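Local coordinates for aerobactin synthase IucA (Klebsiella pneumoniae subsp. pneumoniae, PDB 5JM8), which probably catalyses an ATP-dependent ligation in the assembly of the siderophore aerobactin, as a NIS synthetase of the IucA/IucC family, at residues Ile122-Asp127 / Pro171-His176; Ala135-Glu140 / Gln356-Thr361; Ala141-Leu146 / Trp259-Ser264; Asn362-Leu367 / Ala426-Ile431. All coordinates share one frame; numbering follows the deposited sequence.

Contact 1: Ile122-Asp127 / Pro171-His176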
# COMPACT_ATOMS: atom_id res chain seq x y z
N ILE A 122 -14.34 -0.15 -27.53
CA ILE A 122 -15.48 0.15 -26.67
C ILE A 122 -16.13 -1.14 -26.17
O ILE A 122 -16.57 -1.21 -25.02
CB ILE A 122 -16.53 1.01 -27.41
CG1 ILE A 122 -15.97 2.42 -27.63
CG2 ILE A 122 -17.84 1.08 -26.61
CD1 ILE A 122 -16.79 3.29 -28.56
N ASP A 123 -16.19 -2.15 -27.03
CA ASP A 123 -16.76 -3.44 -26.67
C ASP A 123 -15.80 -4.26 -25.82
O ASP A 123 -16.22 -5.20 -25.14
CB ASP A 123 -17.15 -4.23 -27.92
CG ASP A 123 -18.32 -3.62 -28.67
OD1 ASP A 123 -19.17 -2.96 -28.03
OD2 ASP A 123 -18.40 -3.82 -29.90
N ALA A 124 -14.52 -3.91 -25.86
CA ALA A 124 -13.50 -4.63 -25.10
C ALA A 124 -13.29 -4.05 -23.70
O ALA A 124 -12.86 -4.76 -22.79
CB ALA A 124 -12.19 -4.62 -25.87
N ARG A 125 -13.59 -2.76 -23.54
CA ARG A 125 -13.32 -2.05 -22.29
C ARG A 125 -14.57 -1.89 -21.43
O ARG A 125 -15.12 -0.80 -21.33
CB ARG A 125 -12.71 -0.68 -22.59
CG ARG A 125 -11.34 -0.72 -23.25
CD ARG A 125 -10.27 -1.28 -22.32
NE ARG A 125 -10.16 -0.52 -21.08
CZ ARG A 125 -9.44 0.59 -20.94
NH1 ARG A 125 -8.75 1.08 -21.96
NH2 ARG A 125 -9.42 1.22 -19.78
N HIS A 126 -15.00 -2.97 -20.79
CA HIS A 126 -16.16 -2.94 -19.92
C HIS A 126 -15.82 -2.31 -18.58
O HIS A 126 -16.70 -2.07 -17.75
CB HIS A 126 -16.73 -4.34 -19.72
CG HIS A 126 -17.27 -4.96 -20.97
ND1 HIS A 126 -18.61 -4.95 -21.29
CD2 HIS A 126 -16.65 -5.61 -21.99
CE1 HIS A 126 -18.79 -5.56 -22.44
NE2 HIS A 126 -17.62 -5.97 -22.89
N ASP A 127 -14.53 -2.07 -18.37
CA ASP A 127 -14.07 -1.40 -17.16
C ASP A 127 -14.21 0.11 -17.25
O ASP A 127 -14.05 0.81 -16.25
CB ASP A 127 -12.60 -1.76 -16.89
CG ASP A 127 -11.70 -1.44 -18.06
OD1 ASP A 127 -12.11 -1.68 -19.21
OD2 ASP A 127 -10.57 -0.93 -17.83
N PRO A 171 -2.85 1.96 -26.42
CA PRO A 171 -3.38 2.05 -25.06
C PRO A 171 -4.84 1.62 -24.92
O PRO A 171 -5.29 1.37 -23.81
CB PRO A 171 -3.25 3.54 -24.73
CG PRO A 171 -3.34 4.21 -26.05
CD PRO A 171 -2.64 3.29 -27.01
N ASP A 172 -5.54 1.54 -26.05
CA ASP A 172 -7.00 1.40 -26.04
C ASP A 172 -7.48 0.20 -25.22
O ASP A 172 -8.44 0.31 -24.46
CB ASP A 172 -7.51 1.29 -27.48
CG ASP A 172 -7.08 2.47 -28.35
OD1 ASP A 172 -5.87 2.75 -28.43
OD2 ASP A 172 -7.96 3.12 -28.95
N PHE A 173 -6.79 -0.93 -25.37
CA PHE A 173 -7.18 -2.17 -24.68
C PHE A 173 -6.49 -2.29 -23.33
O PHE A 173 -6.53 -3.34 -22.69
CB PHE A 173 -6.86 -3.38 -25.56
CG PHE A 173 -7.62 -3.41 -26.86
CD1 PHE A 173 -7.27 -2.56 -27.90
CD2 PHE A 173 -8.67 -4.29 -27.05
CE1 PHE A 173 -7.96 -2.58 -29.09
CE2 PHE A 173 -9.36 -4.32 -28.24
CZ PHE A 173 -9.01 -3.46 -29.27
N ALA A 174 -5.84 -1.20 -22.92
CA ALA A 174 -5.14 -1.13 -21.64
C ALA A 174 -4.14 -2.27 -21.45
O ALA A 174 -4.17 -2.96 -20.43
CB ALA A 174 -6.15 -1.12 -20.50
N PRO A 175 -3.24 -2.46 -22.42
CA PRO A 175 -2.27 -3.55 -22.30
C PRO A 175 -1.00 -3.14 -21.59
O PRO A 175 -0.82 -1.97 -21.25
CB PRO A 175 -1.97 -3.89 -23.76
CG PRO A 175 -2.01 -2.55 -24.42
CD PRO A 175 -3.08 -1.75 -23.70
N HIS A 176 -0.12 -4.10 -21.36
CA HIS A 176 1.22 -3.81 -20.88
C HIS A 176 2.16 -4.91 -21.33
O HIS A 176 1.73 -6.02 -21.67
CB HIS A 176 1.23 -3.68 -19.36
CG HIS A 176 0.76 -4.90 -18.63
ND1 HIS A 176 -0.55 -5.11 -18.29
CD2 HIS A 176 1.45 -5.98 -18.17
CE1 HIS A 176 -0.67 -6.26 -17.66
NE2 HIS A 176 0.53 -6.81 -17.57
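Polar bonding here centres on Arg125, the first residue to leave helical geometry after helix 101-124. Its chain, bent at chi2 (-67°) and chi3 (-58°), carries the guanidinium to the type I turn Pro171-Ala174. NH1 gives Asp172 O a short, fairly straight hydrogen bond of 2.6 Å; the oxygen lies in the guanidinium plane, though NH1 itself stands above the carbonyl plane. NH1 also bonds Gln143 O.

Charge pairing occupies another edge of the same group. Asp127 is gripped side-on: NE reaches the syn lone pair of OD1 at 2.9 Å, and NH2 reaches OD2 at 3.1 Å from above the carboxylate plane.

Packing completes the contact. Ala174 CB sits over the centre of one guanidinium face, and the short alanine side chain lets that face come to within 3.7 Å of it. The apolar pair is Ala124 CB and the Phe173 ring, met obliquely 3.7 Å from CE2; that ring also meets His126 of the second subunit, so the contact borders the subunit interface.

Arginine suits the place because its planar array of N-H groups can serve carbonyls and a carboxylate together. With Asp127 balancing the charge and fixing the guanidinium's rotation, the buried cation would be expected to stay protonated.

Contact 2: Ala135-Glu140 / Gln356-Thr361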
# COMPACT_ATOMS: atom_id res chain seq x y z
N ALA A 135 -11.03 8.85 -8.34
CA ALA A 135 -9.96 9.61 -8.98
C ALA A 135 -8.98 8.68 -9.68
O ALA A 135 -8.53 7.67 -9.12
CB ALA A 135 -9.23 10.46 -7.94
N LEU A 136 -8.63 9.03 -10.92
CA LEU A 136 -7.73 8.22 -11.72
C LEU A 136 -6.26 8.49 -11.41
O LEU A 136 -5.89 9.62 -11.07
CB LEU A 136 -7.98 8.48 -13.21
CG LEU A 136 -9.37 8.12 -13.74
CD1 LEU A 136 -9.44 8.45 -15.21
CD2 LEU A 136 -9.68 6.66 -13.49
N ASN A 137 -5.44 7.46 -11.54
CA ASN A 137 -4.00 7.64 -11.48
C ASN A 137 -3.49 7.91 -12.89
O ASN A 137 -4.24 7.80 -13.85
CB ASN A 137 -3.30 6.43 -10.83
CG ASN A 137 -3.35 5.17 -11.69
OD1 ASN A 137 -3.34 5.21 -12.92
ND2 ASN A 137 -3.38 4.02 -11.02
N PHE A 138 -2.21 8.24 -13.00
CA PHE A 138 -1.62 8.62 -14.27
C PHE A 138 -1.81 7.55 -15.35
O PHE A 138 -2.21 7.86 -16.47
CB PHE A 138 -0.13 8.90 -14.08
CG PHE A 138 0.60 9.20 -15.36
CD1 PHE A 138 0.53 10.46 -15.93
CD2 PHE A 138 1.36 8.22 -15.97
CE1 PHE A 138 1.20 10.73 -17.10
CE2 PHE A 138 2.04 8.50 -17.15
CZ PHE A 138 1.96 9.75 -17.71
N GLY A 139 -1.54 6.30 -15.00
CA GLY A 139 -1.64 5.20 -15.94
C GLY A 139 -3.06 4.96 -16.43
O GLY A 139 -3.28 4.69 -17.61
N GLU A 140 -4.02 5.05 -15.52
CA GLU A 140 -5.42 4.85 -15.86
C GLU A 140 -5.89 5.89 -16.88
O GLU A 140 -6.55 5.55 -17.86
CB GLU A 140 -6.30 4.92 -14.61
CG GLU A 140 -6.15 3.72 -13.68
CD GLU A 140 -6.95 3.87 -12.40
OE1 GLU A 140 -6.98 4.98 -11.84
OE2 GLU A 140 -7.54 2.87 -11.95
N GLN A 356 5.10 9.18 -6.41
CA GLN A 356 3.68 9.06 -6.10
C GLN A 356 2.94 8.58 -7.33
O GLN A 356 2.36 9.39 -8.06
CB GLN A 356 3.09 10.37 -5.60
CG GLN A 356 1.60 10.27 -5.23
CD GLN A 356 1.31 9.21 -4.19
OE1 GLN A 356 0.98 8.07 -4.52
NE2 GLN A 356 1.44 9.57 -2.92
N PRO A 357 2.95 7.27 -7.57
CA PRO A 357 2.28 6.69 -8.75
C PRO A 357 0.76 6.74 -8.65
O PRO A 357 0.08 6.52 -9.66
CB PRO A 357 2.78 5.24 -8.76
CG PRO A 357 3.14 4.95 -7.35
CD PRO A 357 3.65 6.24 -6.78
N GLN A 358 0.23 7.04 -7.46
CA GLN A 358 -1.21 7.07 -7.24
C GLN A 358 -1.77 8.48 -7.12
O GLN A 358 -2.92 8.67 -6.70
CB GLN A 358 -1.55 6.28 -5.97
CG GLN A 358 -1.24 4.80 -6.08
CD GLN A 358 -2.08 4.11 -7.14
OE1 GLN A 358 -3.25 4.45 -7.33
NE2 GLN A 358 -1.49 3.16 -7.85
N SER A 359 -0.98 9.48 -7.48
CA SER A 359 -1.46 10.86 -7.47
C SER A 359 -2.53 11.03 -8.53
O SER A 359 -2.57 10.28 -9.51
CB SER A 359 -0.32 11.85 -7.72
OG SER A 359 0.20 11.70 -9.03
N GLN A 360 -3.40 12.01 -8.34
CA GLN A 360 -4.44 12.32 -9.32
C GLN A 360 -3.89 13.26 -10.38
O GLN A 360 -4.38 14.37 -10.57
CB GLN A 360 -5.66 12.92 -8.64
CG GLN A 360 -6.89 12.96 -9.52
CD GLN A 360 -8.07 13.64 -8.86
OE1 GLN A 360 -7.92 14.30 -7.83
NE2 GLN A 360 -9.25 13.48 -9.45
N THR A 361 -2.85 12.80 -11.06
CA THR A 361 -2.30 13.50 -12.21
C THR A 361 -2.82 12.83 -13.47
O THR A 361 -2.47 11.68 -13.75
CB THR A 361 -0.76 13.50 -12.19
OG1 THR A 361 -0.30 14.01 -10.93
CG2 THR A 361 -0.19 14.34 -13.33
O HOH W 1 -9.44 11.68 -11.96
O HOH W 2 -0.81 9.23 -11.06
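Asn137 and Gln358 lie side by side and point the same way, but their amide planes are turned 74° apart, and Asn137 ND2 stays 3.7 Å from Gln358 OE1. The two side chains therefore pack rather than bond. Asn137 holds CG in the crowded position between its backbone N and carbonyl carbon (chi1 69°), which folds OD1 back over the start of helix 138-142. There OD1 accepts from Glu140 N at 2.7 Å, nearly along the C=O axis, while Asn137 N donates to the anti lone pair of Glu140 OE1.

Gln360 is extended beyond CG, with CG anti to the backbone N, and lays its amide against the methyl of Ala135, NE2 standing 3.4 Å from CB. A small side chain lets the amide pass closely. NE2 bonds Asp438, and a water that it shares with Leu136 N bridges the segments. Phe138, CG anti to the backbone N (chi1 176°), presents its ring edge to Thr361 O and turns towards Tyr269, which it meets edge-to-face.

The backbones join without a direct hydrogen bond. CA-H...O contacts, among them Phe138 CA to Thr361 O at 3.2 Å, line the seam, and a second water accepts from Phe138 N at 2.6 Å while donating to Pro357 O and Ser359 O.

Asn137 and Glu140 thus form a capping box, the reciprocal N-cap that starts a helix, here set against a type I turn (Gln356-Ser359) and the inverse gamma turn centred on Gln360 that leads into edge strand 360-363.

Contact 3: Ala141-Leu146 / Trp259-Ser264. With ATP (adenosine-5'-triphosphate), chain I.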
# COMPACT_ATOMS: atom_id res chain seq x y z
N ALA A 141 -5.55 7.15 -16.64
CA ALA A 141 -5.96 8.24 -17.52
C ALA A 141 -5.33 8.10 -18.90
O ALA A 141 -5.96 8.38 -19.91
CB ALA A 141 -5.60 9.58 -16.91
N GLU A 142 -4.08 7.65 -18.94
CA GLU A 142 -3.34 7.55 -20.19
C GLU A 142 -3.90 6.49 -21.12
O GLU A 142 -3.61 6.50 -22.31
CB GLU A 142 -1.86 7.25 -19.92
CG GLU A 142 -1.08 8.43 -19.36
CD GLU A 142 -1.05 9.62 -20.29
OE1 GLU A 142 -1.08 9.43 -21.52
OE2 GLU A 142 -1.00 10.76 -19.78
N GLN A 143 -4.68 5.57 -20.57
CA GLN A 143 -5.25 4.48 -21.36
C GLN A 143 -6.77 4.54 -21.42
O GLN A 143 -7.42 3.61 -21.90
CB GLN A 143 -4.81 3.13 -20.78
CG GLN A 143 -3.32 2.87 -20.90
CD GLN A 143 -2.92 1.50 -20.38
OE1 GLN A 143 -3.53 0.97 -19.45
NE2 GLN A 143 -1.90 0.92 -20.99
N ALA A 144 -7.34 5.65 -20.96
CA ALA A 144 -8.79 5.80 -20.89
C ALA A 144 -9.35 6.54 -22.10
O ALA A 144 -10.56 6.73 -22.21
CB ALA A 144 -9.18 6.52 -19.61
N LEU A 145 -8.47 6.96 -23.01
CA LEU A 145 -8.90 7.64 -24.23
C LEU A 145 -9.22 6.63 -25.33
O LEU A 145 -8.32 6.00 -25.89
CB LEU A 145 -7.83 8.62 -24.71
CG LEU A 145 -8.16 9.45 -25.95
CD1 LEU A 145 -9.30 10.41 -25.68
CD2 LEU A 145 -6.93 10.19 -26.46
N LEU A 146 -10.51 6.49 -25.63
CA LEU A 146 -10.97 5.54 -26.65
C LEU A 146 -11.46 6.26 -27.90
O LEU A 146 -11.56 5.65 -28.97
CB LEU A 146 -12.08 4.65 -26.09
CG LEU A 146 -11.74 3.77 -24.90
CD1 LEU A 146 -12.92 2.87 -24.57
CD2 LEU A 146 -10.48 2.94 -25.15
N TRP A 259 5.46 -2.34 -18.95
CA TRP A 259 5.34 -0.98 -19.47
C TRP A 259 3.97 -0.75 -20.10
O TRP A 259 3.42 -1.65 -20.74
CB TRP A 259 6.43 -0.70 -20.49
CG TRP A 259 7.77 -0.57 -19.87
CD1 TRP A 259 8.60 -1.58 -19.48
CD2 TRP A 259 8.45 0.65 -19.55
NE1 TRP A 259 9.76 -1.06 -18.95
CE2 TRP A 259 9.69 0.30 -18.97
CE3 TRP A 259 8.13 2.00 -19.69
CZ2 TRP A 259 10.60 1.26 -18.55
CZ3 TRP A 259 9.04 2.95 -19.27
CH2 TRP A 259 10.26 2.57 -18.70
N LEU A 260 3.44 0.45 -19.92
CA LEU A 260 2.11 0.80 -20.43
C LEU A 260 2.22 1.80 -21.58
O LEU A 260 2.76 2.89 -21.40
CB LEU A 260 1.26 1.41 -19.31
CG LEU A 260 0.58 0.47 -18.31
CD1 LEU A 260 1.58 -0.29 -17.46
CD2 LEU A 260 -0.36 1.28 -17.42
N PRO A 261 1.71 1.43 -22.77
CA PRO A 261 1.63 2.47 -23.80
C PRO A 261 0.67 3.58 -23.39
O PRO A 261 -0.43 3.30 -22.94
CB PRO A 261 1.13 1.72 -25.04
CG PRO A 261 0.56 0.43 -24.53
CD PRO A 261 1.34 0.10 -23.30
N THR A 262 1.10 4.83 -23.54
CA THR A 262 0.29 5.97 -23.14
C THR A 262 -0.54 6.47 -24.32
O THR A 262 -0.57 5.83 -25.38
CB THR A 262 1.16 7.12 -22.60
OG1 THR A 262 1.97 7.66 -23.65
CG2 THR A 262 2.05 6.63 -21.47
N THR A 263 -1.21 7.61 -24.14
CA THR A 263 -2.07 8.19 -25.17
C THR A 263 -1.39 8.29 -26.54
O THR A 263 -2.05 8.20 -27.57
CB THR A 263 -2.55 9.60 -24.76
OG1 THR A 263 -1.47 10.31 -24.14
CG2 THR A 263 -3.72 9.52 -23.80
N SER A 264 -0.07 8.47 -26.53
CA SER A 264 0.69 8.66 -27.76
C SER A 264 1.27 7.35 -28.30
O SER A 264 1.96 7.34 -29.32
CB SER A 264 1.83 9.65 -27.53
OG SER A 264 2.63 9.25 -26.43
PG ATP I . 4.40 12.22 -26.35
O1G ATP I . 4.63 10.84 -25.78
O2G ATP I . 3.48 13.08 -25.52
O3G ATP I . 5.67 12.94 -26.75
PB ATP I . 3.79 12.62 -29.16
O1B ATP I . 3.44 11.57 -30.20
O2B ATP I . 5.13 13.31 -29.23
O3B ATP I . 3.54 11.97 -27.70
PA ATP I . 2.06 14.49 -30.47
O1A ATP I . 3.12 14.48 -31.53
O2A ATP I . 1.48 15.81 -30.00
O3A ATP I . 2.63 13.74 -29.16
O5' ATP I . 0.82 13.56 -30.90
C5' ATP I . -0.27 13.44 -29.99
C4' ATP I . -0.94 12.08 -30.09
O4' ATP I . -2.06 12.07 -29.19
C3' ATP I . -1.48 11.77 -31.48
O3' ATP I . -1.04 10.47 -31.89
C2' ATP I . -2.99 11.83 -31.37
O2' ATP I . -3.62 10.76 -32.07
C1' ATP I . -3.26 11.72 -29.88
N9 ATP I . -4.35 12.63 -29.45
C8 ATP I . -5.49 12.22 -28.87
N7 ATP I . -6.29 13.28 -28.59
C5 ATP I . -5.65 14.39 -28.99
C6 ATP I . -5.95 15.84 -28.99
N6 ATP I . -7.12 16.28 -28.48
N1 ATP I . -5.02 16.67 -29.51
C2 ATP I . -3.85 16.21 -30.02
N3 ATP I . -3.53 14.91 -30.06
C4 ATP I . -4.37 13.96 -29.57
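The last turn of helix 138-142 unwinds beside the end of strand 258-261, the backbones coming nearest where Glu142 CA lies 4.9 Å from Thr262 CA. Glu142 bends at chi2 (-61°) so that its carboxylate turns onto the loop after the strand. OE1 is held there by two bonds from one residue: Thr263 N donates to its anti lone pair at 3.2 Å, almost straight at 170°, and Thr263 OG1 donates to its syn lone pair at 2.8 Å. Threonine supplies both donors because chi1 (40°) sets OG1 between N and the carbonyl carbon, close to its own N-H, while CG2 packs against Glu142 O. The other oxygen, OE2, forms a salt bridge with Arg446, which would be expected to keep this buried glutamate ionised. The stem of Glu142 runs side by side with Thr262, whose OG1 hydrogen-bonds Ser267 O.

Gln143 is extended beyond CG and crosses Leu260 at about a right angle. Its NE2 makes a weak hydrogen bond to Pro261 O at 3.4 Å, and a stronger one to Pro175 O.

Two residues reach the nucleotide. Leu145 CD2 touches ATP C8 at 3.5 Å, an apolar branch against the adenine, and Ser264 OG donates to ATP O1G at 2.6 Å.

Thr263 OG1 also bonds Gln429, linking this loop to the metal site. Strand 360-363 packs on Glu142 and Thr263 through Val363, strand 267-269 pairs with strand 258-261, and Pro261 rests on Phe177 of strand 177-185.

Contact 4: Asn362-Leu367 / Ala426-Ile431. With MG (magnesium ion), chain J; ATP (adenosine-5'-triphosphate), chain I.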
# COMPACT_ATOMS: atom_id res chain seq x y z
N ASN A 362 -3.68 13.53 -14.20
CA ASN A 362 -4.31 12.97 -15.40
C ASN A 362 -4.04 13.82 -16.64
O ASN A 362 -4.02 15.05 -16.57
CB ASN A 362 -5.82 12.84 -15.22
CG ASN A 362 -6.21 12.08 -13.96
OD1 ASN A 362 -7.29 12.30 -13.40
ND2 ASN A 362 -5.35 11.18 -13.51
N VAL A 363 -3.86 13.15 -17.78
CA VAL A 363 -3.78 13.86 -19.04
C VAL A 363 -5.16 14.43 -19.36
O VAL A 363 -6.17 13.75 -19.22
CB VAL A 363 -3.28 12.96 -20.19
CG1 VAL A 363 -4.28 11.83 -20.45
CG2 VAL A 363 -3.03 13.77 -21.44
N LEU A 364 -5.19 15.70 -19.76
CA LEU A 364 -6.44 16.43 -19.91
C LEU A 364 -7.39 15.80 -20.93
O LEU A 364 -8.60 15.79 -20.73
CB LEU A 364 -6.14 17.88 -20.30
CG LEU A 364 -7.33 18.83 -20.51
CD1 LEU A 364 -8.13 18.99 -19.23
CD2 LEU A 364 -6.84 20.19 -21.01
N VAL A 365 -6.82 15.26 -22.01
CA VAL A 365 -7.61 14.78 -23.14
C VAL A 365 -8.54 13.63 -22.76
O VAL A 365 -9.60 13.45 -23.36
CB VAL A 365 -6.69 14.32 -24.29
CG1 VAL A 365 -5.86 13.12 -23.89
CG2 VAL A 365 -7.51 14.01 -25.53
N SER A 366 -8.15 12.85 -21.76
CA SER A 366 -8.95 11.72 -21.31
C SER A 366 -10.15 12.20 -20.49
O SER A 366 -11.19 11.54 -20.45
CB SER A 366 -8.10 10.75 -20.50
OG SER A 366 -7.02 10.26 -21.26
N LEU A 367 -10.00 13.35 -19.85
CA LEU A 367 -11.04 13.88 -18.97
C LEU A 367 -12.15 14.53 -19.79
O LEU A 367 -13.33 14.30 -19.54
CB LEU A 367 -10.45 14.89 -17.99
CG LEU A 367 -9.36 14.36 -17.05
CD1 LEU A 367 -8.72 15.51 -16.30
CD2 LEU A 367 -9.94 13.34 -16.08
N ALA A 426 1.14 23.39 -25.78
CA ALA A 426 0.46 22.43 -24.92
C ALA A 426 -0.82 21.88 -25.54
O ALA A 426 -1.86 22.53 -25.49
CB ALA A 426 0.16 23.08 -23.59
N HIS A 427 -0.73 20.68 -26.10
CA HIS A 427 -1.92 19.94 -26.51
C HIS A 427 -2.80 19.68 -25.30
O HIS A 427 -2.42 19.93 -24.16
CB HIS A 427 -1.58 18.59 -27.15
CG HIS A 427 -0.89 18.69 -28.47
ND1 HIS A 427 0.48 18.63 -28.61
CD2 HIS A 427 -1.39 18.81 -29.72
CE1 HIS A 427 0.79 18.72 -29.89
NE2 HIS A 427 -0.32 18.83 -30.58
N GLN A 428 -3.98 19.14 -25.58
CA GLN A 428 -4.80 18.53 -24.55
C GLN A 428 -4.15 17.22 -24.08
O GLN A 428 -4.53 16.66 -23.06
CB GLN A 428 -6.19 18.27 -25.09
CG GLN A 428 -7.25 18.17 -24.06
CD GLN A 428 -8.61 17.91 -24.66
OE1 GLN A 428 -9.54 17.56 -23.95
NE2 GLN A 428 -8.74 18.10 -25.97
N GLN A 429 -3.19 16.75 -24.86
CA GLN A 429 -2.47 15.52 -24.57
C GLN A 429 -1.09 15.79 -23.96
O GLN A 429 -0.48 14.89 -23.38
CB GLN A 429 -2.34 14.69 -25.85
CG GLN A 429 -1.74 13.29 -25.65
CD GLN A 429 -0.26 13.21 -25.98
OE1 GLN A 429 0.33 14.14 -26.51
NE2 GLN A 429 0.34 12.06 -25.66
N ASN A 430 -0.61 17.02 -24.09
CA ASN A 430 0.66 17.42 -23.47
C ASN A 430 0.44 18.03 -22.09
O ASN A 430 1.40 18.30 -21.37
CB ASN A 430 1.40 18.42 -24.35
CG ASN A 430 1.90 17.80 -25.63
OD1 ASN A 430 1.93 16.58 -25.77
ND2 ASN A 430 2.31 18.64 -26.57
N ILE A 431 -0.82 18.24 -21.74
CA ILE A 431 -1.18 18.82 -20.45
C ILE A 431 -1.57 17.75 -19.43
O ILE A 431 -2.60 17.09 -19.58
CB ILE A 431 -2.35 19.81 -20.60
CG1 ILE A 431 -1.89 21.05 -21.36
CG2 ILE A 431 -2.88 20.22 -19.23
CD1 ILE A 431 -3.03 21.91 -21.89
MG MG J . 2.31 15.14 -27.09
PG ATP I . 4.40 12.22 -26.35
O1G ATP I . 4.63 10.84 -25.78
O2G ATP I . 3.48 13.08 -25.52
O3G ATP I . 5.67 12.94 -26.75
PB ATP I . 3.79 12.62 -29.16
O1B ATP I . 3.44 11.57 -30.20
O2B ATP I . 5.13 13.31 -29.23
O3B ATP I . 3.54 11.97 -27.70
PA ATP I . 2.06 14.49 -30.47
O1A ATP I . 3.12 14.48 -31.53
O2A ATP I . 1.48 15.81 -30.00
O3A ATP I . 2.63 13.74 -29.16
O5' ATP I . 0.82 13.56 -30.90
C5' ATP I . -0.27 13.44 -29.99
C4' ATP I . -0.94 12.08 -30.09
O4' ATP I . -2.06 12.07 -29.19
C3' ATP I . -1.48 11.77 -31.48
O3' ATP I . -1.04 10.47 -31.89
C2' ATP I . -2.99 11.83 -31.37
O2' ATP I . -3.62 10.76 -32.07
C1' ATP I . -3.26 11.72 -29.88
N9 ATP I . -4.35 12.63 -29.45
C8 ATP I . -5.49 12.22 -28.87
N7 ATP I . -6.29 13.28 -28.59
C5 ATP I . -5.65 14.39 -28.99
C6 ATP I . -5.95 15.84 -28.99
N6 ATP I . -7.12 16.28 -28.48
N1 ATP I . -5.02 16.67 -29.51
C2 ATP I . -3.85 16.21 -30.02
N3 ATP I . -3.53 14.91 -30.06
C4 ATP I . -4.37 13.96 -29.57
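Gln428 reaches the adenine end of ATP along an extended chain, CG anti to the backbone N (chi1 -156°). Its CB lies 4.0 Å from ATP N6 and close to Val365 CB. CG packs on Leu364 CG at 3.6 Å, the two side chains crossing at about a right angle, and also touches the start of helix 364-368. CD and OE1 run past Val365 CA, and NE2 lies alongside the adenine amino group, 3.5 Å from ATP N6, with no hydrogen bond assigned. A long side chain suits this path, its methylenes packing on aliphatic neighbours.

The backbone joins where strand 360-363 passes into helix 364-368, beside the loop entering strand 431-435 of the same mixed sheet. Leu364 N donates to Ile431 O at 2.9 Å, nearly along the C=O axis, and Val365 N bonds Gln428 O weakly. Val365 CG2 meets ATP N7 at 3.4 Å.

Gln429 OE1 (2.3 Å), Asn430 OD1 (2.0 Å) and ATP O3A (2.5 Å) bind magnesium; Asp447 belongs to the same site. The two amides are neutral ligands, so the negative charge around the ion comes from the phosphates and Asp447. Gln429 bends at chi2 (-99°) to reach it, and its NE2 bonds Thr263, with a weaker bond to ATP O2G.

How the contacts relate
From the N terminus, helix 101-124 leads into contact 1, which closes a loop of 43 residues at Pro171-His176. Before that loop closes, the chain passes through 135-140 and 141-146, the opening segments of contacts 2 and 3, so contact 1 crosses both. Contact 3 closes at 259-264 and is nested inside the larger loop that contact 2 closes at 356-361. Contact 4 follows in series, joining 362-367 to 426-431. Helix 138-142 is shared by contacts 2 and 3, and strand 360-363 by contacts 2 and 4. Together they tie the end of helix 101-124, strand 258-261 and the mixed sheet around ATP, which contacts 3 and 4 both touch.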